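Side-chain contacts in HIGH affinity ribose transport protein RBSD (Bacillus subtilis, PDB 1OGD), which probably catalyses the interconversion of the beta-pyranose and beta-furanose forms of D-ribose, and works as a decamer built from two pentamers: residues Lys13-Ala16 against Asp17-His20; Leu31-Pro34 against Asp35-Lys39; Thr114-Thr118 against Pro119-Cys123. One frame throughout, in Å; residues are numbered along the deposited sequence.

In the fold
Followed from the N terminus, the three contacts lie in series, and none encloses or crosses another. Contact 1 turns the chain out of helix 9-17 toward strand 23-27. Contact 2 rounds the loop between strand 23-27 and strand 38-41, outermost in this chain's sheet, and contact 3 folds the loop joining strands 110-113 and 123-127. Contacts 1 and 2 touch where Ile14 of the helix packs on Leu38 of strand 38-41. Contacts 2 and 3 meet through Leu31 and Asn122 beside one bound ribose. Contacts 1 and 3 lie on opposite sides of the chain's centre, about 12 Å apart at their nearest atoms, and His20 of contact 1 reaches a ribose held by another subunit.

Contact 1 (Lys13-Ala16 against Asp17-His20); sequences KILA and DLGH. With RIP (beta-D-ribopyranose), chain H.
Leu15 and Leu18 both carry CG anti to their carbonyl carbon (chi1 -65° and -73°), which sets the two side chains alongside each other, pointing the same way, at the C-terminal end of helix 9-17. Leu15 CD2 and Leu18 CD1 meet at 3.5 Å. The backbone turns tightly here: Asp17 N donates to Ile14 O at 3.2 Å, and Leu18 N is shared, its better bond going to Leu15 O at 3.1 Å and a weak one to Ile14 O. The two i to i+3 bonds, of the 3-10 kind, tighten the last helical turn. A water donates both to Lys13 O and, at 2.6 Å, to Asp17 OD2. That carboxylate also forms salt bridges with Lys13 of a second subunit and Lys39 of a third, which places this helix end at a junction of three subunits. Farther on, His20, inferred to be the proton donor, reaches a ribose also bound by Asp28 and His98 of the third subunit, completing the sugar site across a subunit boundary. The imidazole approaches with its edge, and His20 ND1 donates to O5 of the ribopyranose at 2.8 Å, with an N-H...O angle of 143°.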
loop_
_atom_site.group_PDB
_atom_site.type_symbol
_atom_site.label_atom_id
_atom_site.label_comp_id
_atom_site.label_asym_id
_atom_site.label_seq_id
_atom_site.Cartn_x
_atom_site.Cartn_y
_atom_site.Cartn_z
ATOM N N LYS A 13 15.536 7.892 13.335
ATOM C CA LYS A 13 14.183 8.223 12.890
ATOM C C LYS A 13 13.181 8.146 14.030
ATOM O O LYS A 13 12.253 8.951 14.095
ATOM C CB LYS A 13 13.771 7.308 11.741
ATOM C CG LYS A 13 14.666 7.463 10.521
ATOM C CD LYS A 13 14.330 6.447 9.438
ATOM C CE LYS A 13 15.230 6.638 8.242
ATOM N NZ LYS A 13 15.044 5.569 7.238
ATOM N N ILE A 14 13.375 7.186 14.931
ATOM C CA ILE A 14 12.495 7.035 16.085
ATOM C C ILE A 14 12.711 8.188 17.073
ATOM O O ILE A 14 11.749 8.790 17.557
ATOM C CB ILE A 14 12.746 5.687 16.830
ATOM C CG1 ILE A 14 12.376 4.503 15.930
ATOM C CG2 ILE A 14 11.910 5.626 18.108
ATOM C CD1 ILE A 14 10.932 4.533 15.461
ATOM N N LEU A 15 13.968 8.496 17.379
ATOM C CA LEU A 15 14.236 9.580 18.322
ATOM C C LEU A 15 13.691 10.911 17.822
ATOM O O LEU A 15 13.178 11.708 18.604
ATOM C CB LEU A 15 15.737 9.719 18.586
ATOM C CG LEU A 15 16.420 8.542 19.283
ATOM C CD1 LEU A 15 17.852 8.927 19.627
ATOM C CD2 LEU A 15 15.650 8.166 20.540
ATOM N N ALA A 16 13.787 11.131 16.514
ATOM C CA ALA A 16 13.322 12.367 15.888
ATOM C C ALA A 16 11.852 12.683 16.140
ATOM O O ALA A 16 11.466 13.857 16.222
ATOM C CB ALA A 16 13.584 12.314 14.391
ATOM N N ASP A 17 11.024 11.650 16.266
ATOM C CA ASP A 17 9.602 11.873 16.486
ATOM C C ASP A 17 9.184 11.857 17.943
ATOM O O ASP A 17 8.035 12.154 18.258
ATOM C CB ASP A 17 8.761 10.846 15.715
ATOM C CG ASP A 17 8.672 11.163 14.239
ATOM O OD1 ASP A 17 8.568 12.362 13.903
ATOM O OD2 ASP A 17 8.696 10.223 13.415
ATOM N N LEU A 18 10.108 11.522 18.837
ATOM C CA LEU A 18 9.775 11.470 20.253
ATOM C C LEU A 18 9.275 12.794 20.810
ATOM O O LEU A 18 9.854 13.853 20.571
ATOM C CB LEU A 18 10.977 11.004 21.083
ATOM C CG LEU A 18 11.358 9.528 20.992
ATOM C CD1 LEU A 18 12.592 9.273 21.845
ATOM C CD2 LEU A 18 10.195 8.667 21.456
ATOM N N GLY A 19 8.179 12.707 21.551
ATOM C CA GLY A 19 7.589 13.865 22.190
ATOM C C GLY A 19 7.534 13.531 23.668
ATOM O O GLY A 19 7.774 12.386 24.047
ATOM N N HIS A 20 7.215 14.506 24.507
ATOM C CA HIS A 20 7.154 14.269 25.943
ATOM C C HIS A 20 6.239 13.102 26.323
ATOM O O HIS A 20 5.060 13.094 25.979
ATOM C CB HIS A 20 6.679 15.533 26.665
ATOM C CG HIS A 20 6.902 15.499 28.144
ATOM N ND1 HIS A 20 6.291 16.380 29.010
ATOM C CD2 HIS A 20 7.681 14.697 28.912
ATOM C CE1 HIS A 20 6.682 16.123 30.245
ATOM N NE2 HIS A 20 7.525 15.107 30.214
HETATM C C1 RIP H . 4.770 18.572 26.431
HETATM C C2 RIP H . 4.613 19.913 25.758
HETATM C C3 RIP H . 4.072 20.925 26.753
HETATM C C4 RIP H . 4.892 21.030 28.030
HETATM C C5 RIP H . 4.999 19.631 28.631
HETATM O O1 RIP H . 3.512 17.998 26.724
HETATM O O2 RIP H . 5.879 20.298 25.276
HETATM O O3 RIP H . 3.941 22.187 26.149
HETATM O O4 RIP H . 6.194 21.504 27.759
HETATM O O5 RIP H . 5.492 18.657 27.687
HETATM O O HOH W 1 9.380 7.745 13.468
HETATM O O HOH W 2 12.546 14.256 19.654
#

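Contact 2 (Leu31-Pro34 against Asp35-Lys39); sequences LPVP and DGVLK. With RIP (beta-D-ribopyranose), chain G.
Lys39 and Val33 meet where the loop after strand 23-27 doubles back into strand 38-41. From CB, directed toward the loop, the lysine chain runs fully extended. Its CG passes Val33 CG2 at 4.2 Å, and CD then comes to 4.0 Å from the same Val33 CG2. The two side chains cross at a slant, and NZ travels on to a salt bridge with Asp17 of a neighbouring subunit. The other valine branch serves the turn: with CG1 anti to the backbone N (chi1 178°), Val33 CG1 lies 3.6 Å from Val37 O and also packs on Val37 CB. Pro34 to Val37 form a type II beta turn, closed by a weak bond from Val37 N to Pro34 O at 3.3 Å. Gly36 takes its third position at a positive phi of 87°, where a CB would press against the preceding carbonyl oxygen. Across the turn Pro34 CB touches Val37 CG2 at 4.0 Å, and a water donates to Pro34 O. Upstream, Leu31 and Pro32 border the ribose. The chemistry is thus divided: methyl and methylene groups pack the loop against the strand, while the lysine charge is paired across a subunit boundary.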
loop_
_atom_site.group_PDB
_atom_site.type_symbol
_atom_site.label_atom_id
_atom_site.label_comp_id
_atom_site.label_asym_id
_atom_site.label_seq_id
_atom_site.Cartn_x
_atom_site.Cartn_y
_atom_site.Cartn_z
ATOM N N LEU A 31 12.276 -11.155 24.609
ATOM C CA LEU A 31 11.034 -10.413 24.781
ATOM C C LEU A 31 10.127 -10.429 23.545
ATOM O O LEU A 31 10.567 -10.126 22.437
ATOM C CB LEU A 31 11.327 -8.958 25.147
ATOM C CG LEU A 31 10.088 -8.171 25.577
ATOM C CD1 LEU A 31 9.688 -8.608 26.979
ATOM C CD2 LEU A 31 10.379 -6.678 25.553
ATOM N N PRO A 32 8.852 -10.802 23.720
ATOM C CA PRO A 32 7.948 -10.818 22.564
ATOM C C PRO A 32 7.569 -9.369 22.240
ATOM O O PRO A 32 7.468 -8.532 23.142
ATOM C CB PRO A 32 6.761 -11.628 23.073
ATOM C CG PRO A 32 6.705 -11.230 24.535
ATOM C CD PRO A 32 8.174 -11.303 24.931
ATOM N N VAL A 33 7.377 -9.072 20.959
ATOM C CA VAL A 33 7.008 -7.725 20.527
ATOM C C VAL A 33 5.524 -7.695 20.150
ATOM O O VAL A 33 5.083 -8.439 19.272
ATOM C CB VAL A 33 7.847 -7.287 19.300
ATOM C CG1 VAL A 33 7.417 -5.895 18.834
ATOM C CG2 VAL A 33 9.325 -7.291 19.655
ATOM N N PRO A 34 4.734 -6.832 20.808
ATOM C CA PRO A 34 3.303 -6.748 20.501
ATOM C C PRO A 34 3.063 -6.455 19.019
ATOM O O PRO A 34 3.909 -5.851 18.353
ATOM C CB PRO A 34 2.823 -5.604 21.392
ATOM C CG PRO A 34 3.798 -5.633 22.550
ATOM C CD PRO A 34 5.111 -5.870 21.859
ATOM N N ASP A 35 1.915 -6.887 18.498
ATOM C CA ASP A 35 1.593 -6.635 17.097
ATOM C C ASP A 35 1.446 -5.130 16.904
ATOM O O ASP A 35 0.949 -4.435 17.789
ATOM C CB ASP A 35 0.278 -7.319 16.707
ATOM C CG ASP A 35 0.377 -8.824 16.729
ATOM O OD1 ASP A 35 1.215 -9.378 15.982
ATOM O OD2 ASP A 35 -0.384 -9.456 17.496
ATOM N N GLY A 36 1.889 -4.630 15.756
ATOM C CA GLY A 36 1.774 -3.206 15.491
ATOM C C GLY A 36 2.913 -2.333 16.000
ATOM O O GLY A 36 3.027 -1.175 15.602
ATOM N N VAL A 37 3.755 -2.865 16.879
ATOM C CA VAL A 37 4.870 -2.082 17.399
ATOM C C VAL A 37 6.112 -2.319 16.554
ATOM O O VAL A 37 6.478 -3.462 16.284
ATOM C CB VAL A 37 5.176 -2.439 18.878
ATOM C CG1 VAL A 37 6.388 -1.655 19.370
ATOM C CG2 VAL A 37 3.966 -2.121 19.743
ATOM N N LEU A 38 6.750 -1.231 16.129
ATOM C CA LEU A 38 7.948 -1.318 15.309
ATOM C C LEU A 38 9.081 -2.032 16.035
ATOM O O LEU A 38 9.381 -1.741 17.196
ATOM C CB LEU A 38 8.416 0.081 14.907
ATOM C CG LEU A 38 9.721 0.140 14.109
ATOM C CD1 LEU A 38 9.532 -0.526 12.742
ATOM C CD2 LEU A 38 10.146 1.600 13.942
ATOM N N LYS A 39 9.724 -2.951 15.329
ATOM C CA LYS A 39 10.824 -3.715 15.887
ATOM C C LYS A 39 12.129 -3.422 15.155
ATOM O O LYS A 39 12.231 -3.586 13.942
ATOM C CB LYS A 39 10.498 -5.206 15.797
ATOM C CG LYS A 39 11.561 -6.143 16.332
ATOM C CD LYS A 39 11.094 -7.564 16.098
ATOM C CE LYS A 39 12.057 -8.591 16.619
ATOM N NZ LYS A 39 11.495 -9.936 16.352
HETATM C C1 RIP G . 10.890 -12.943 27.887
HETATM C C2 RIP G . 12.124 -12.113 28.137
HETATM C C3 RIP G . 12.410 -12.065 29.630
HETATM C C4 RIP G . 12.509 -13.438 30.285
HETATM C C5 RIP G . 11.222 -14.192 29.972
HETATM O O1 RIP G . 9.725 -12.288 28.346
HETATM O O2 RIP G . 13.191 -12.708 27.429
HETATM O O3 RIP G . 13.571 -11.317 29.881
HETATM O O4 RIP G . 13.598 -14.176 29.765
HETATM O O5 RIP G . 10.932 -14.231 28.558
HETATM O O HOH W 3 5.314 -6.449 15.444
#

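Contact 3 (Thr114-Thr118 against Pro119-Cys123); sequences TGEFT and PYANC. With RIP (beta-D-ribopyranose), chain G.
Glu116 and Ala121 face each other across the bend, Glu116 CG lying 3.5 Å from Ala121 CB. Glu116 starts out with CG opposite the backbone N (chi1 -170°) and then bends at chi2 (66°), turning the carboxylate back toward Thr118. There Thr118 OG1 donates to Glu116 OE2 at 3.0 Å, coming from above the carboxylate plane, 38° out of it. The same hydroxyl oxygen sits 3.7 Å from Ala121 CB and is also hydrogen-bonded to Asn77, while Glu116 OE1 takes the backbone N-H of Phe51; the carboxylate is therefore held at both oxygens. With a valine in place of Thr118, Glu116 OE2 and Asn77 would probably each lose a partner, leaving the carboxylate freer to turn. Thr118 to Ala121 make a type II beta turn, preceded by an ST turn in which Thr114 OG1 accepts from Glu116 N at 3.3 Å. Ala121 N makes a weak bond to Asp28, a substrate-binding residue. At the third position of the type II turn, Tyr120 adopts a positive phi, and its CB is directed away from residues 114-118. One ring face covers the ribopyranose, with the sugar's C4 4.2 Å above the ring centre, and the ring also meets His98 edge-to-face. From the backbone, Tyr120 N donates a weak bond to O3 of the sugar at 2.7 Å.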
loop_
_atom_site.group_PDB
_atom_site.type_symbol
_atom_site.label_atom_id
_atom_site.label_comp_id
_atom_site.label_asym_id
_atom_site.label_seq_id
_atom_site.Cartn_x
_atom_site.Cartn_y
_atom_site.Cartn_z
ATOM N N THR A 114 18.218 -6.342 21.495
ATOM C CA THR A 114 19.664 -6.467 21.638
ATOM C C THR A 114 20.006 -7.957 21.621
ATOM O O THR A 114 19.115 -8.804 21.520
ATOM C CB THR A 114 20.149 -5.868 22.967
ATOM O OG1 THR A 114 19.648 -6.654 24.053
ATOM C CG2 THR A 114 19.652 -4.437 23.122
ATOM N N GLY A 115 21.291 -8.279 21.723
ATOM C CA GLY A 115 21.692 -9.674 21.719
ATOM C C GLY A 115 21.814 -10.227 23.125
ATOM O O GLY A 115 22.372 -11.305 23.325
ATOM N N GLU A 116 21.278 -9.491 24.095
ATOM C CA GLU A 116 21.335 -9.879 25.498
ATOM C C GLU A 116 20.632 -11.198 25.797
ATOM O O GLU A 116 19.426 -11.336 25.578
ATOM C CB GLU A 116 20.724 -8.780 26.366
ATOM C CG GLU A 116 20.951 -8.962 27.860
ATOM C CD GLU A 116 22.419 -8.850 28.234
ATOM O OE1 GLU A 116 23.048 -7.837 27.861
ATOM O OE2 GLU A 116 22.943 -9.770 28.900
ATOM N N PHE A 117 21.397 -12.160 26.311
ATOM C CA PHE A 117 20.868 -13.472 26.661
ATOM C C PHE A 117 20.748 -13.694 28.168
ATOM O O PHE A 117 21.053 -14.780 28.661
ATOM C CB PHE A 117 21.740 -14.581 26.059
ATOM C CG PHE A 117 21.223 -15.133 24.758
ATOM C CD1 PHE A 117 20.879 -14.285 23.709
ATOM C CD2 PHE A 117 21.105 -16.508 24.572
ATOM C CE1 PHE A 117 20.426 -14.800 22.490
ATOM C CE2 PHE A 117 20.655 -17.034 23.358
ATOM C CZ PHE A 117 20.315 -16.176 22.314
ATOM N N THR A 118 20.321 -12.673 28.904
ATOM C CA THR A 118 20.140 -12.821 30.345
ATOM C C THR A 118 18.713 -12.435 30.716
ATOM O O THR A 118 18.130 -11.535 30.111
ATOM C CB THR A 118 21.143 -11.963 31.170
ATOM O OG1 THR A 118 20.929 -10.570 30.912
ATOM C CG2 THR A 118 22.568 -12.334 30.816
ATOM N N PRO A 119 18.134 -13.115 31.717
ATOM C CA PRO A 119 16.773 -12.910 32.223
ATOM C C PRO A 119 16.358 -11.486 32.577
ATOM O O PRO A 119 17.053 -10.778 33.309
ATOM C CB PRO A 119 16.718 -13.826 33.444
ATOM C CG PRO A 119 17.637 -14.929 33.072
ATOM C CD PRO A 119 18.804 -14.186 32.477
ATOM N N TYR A 120 15.198 -11.096 32.057
ATOM C CA TYR A 120 14.591 -9.792 32.303
ATOM C C TYR A 120 15.449 -8.556 32.052
ATOM O O TYR A 120 15.317 -7.543 32.744
ATOM C CB TYR A 120 14.029 -9.757 33.724
ATOM C CG TYR A 120 13.173 -10.964 34.044
ATOM C CD1 TYR A 120 13.743 -12.132 34.553
ATOM C CD2 TYR A 120 11.799 -10.955 33.787
ATOM C CE1 TYR A 120 12.963 -13.263 34.797
ATOM C CE2 TYR A 120 11.014 -12.077 34.025
ATOM C CZ TYR A 120 11.602 -13.228 34.530
ATOM O OH TYR A 120 10.828 -14.341 34.763
ATOM N N ALA A 121 16.326 -8.636 31.059
ATOM C CA ALA A 121 17.161 -7.500 30.714
ATOM C C ALA A 121 16.365 -6.647 29.725
ATOM O O ALA A 121 16.703 -6.584 28.545
ATOM C CB ALA A 121 18.461 -7.969 30.077
ATOM N N ASN A 122 15.296 -6.019 30.217
ATOM C CA ASN A 122 14.441 -5.159 29.400
ATOM C C ASN A 122 14.063 -3.910 30.183
ATOM O O ASN A 122 13.932 -3.948 31.403
ATOM C CB ASN A 122 13.120 -5.850 29.017
ATOM C CG ASN A 122 13.305 -7.265 28.513
ATOM O OD1 ASN A 122 13.067 -8.227 29.247
ATOM N ND2 ASN A 122 13.723 -7.406 27.261
ATOM N N CYS A 123 13.876 -2.799 29.484
ATOM C CA CYS A 123 13.446 -1.581 30.153
ATOM C C CYS A 123 12.773 -0.633 29.176
ATOM O O CYS A 123 13.045 -0.656 27.976
ATOM C CB CYS A 123 14.619 -0.874 30.837
ATOM S SG CYS A 123 15.751 -0.046 29.726
HETATM C C1 RIP G . 10.890 -12.943 27.887
HETATM C C2 RIP G . 12.124 -12.113 28.137
HETATM C C3 RIP G . 12.410 -12.065 29.630
HETATM C C4 RIP G . 12.509 -13.438 30.285
HETATM C C5 RIP G . 11.222 -14.192 29.972
HETATM O O1 RIP G . 9.725 -12.288 28.346
HETATM O O2 RIP G . 13.191 -12.708 27.429
HETATM O O3 RIP G . 13.571 -11.317 29.881
HETATM O O4 RIP G . 13.598 -14.176 29.765
HETATM O O5 RIP G . 10.932 -14.231 28.558
#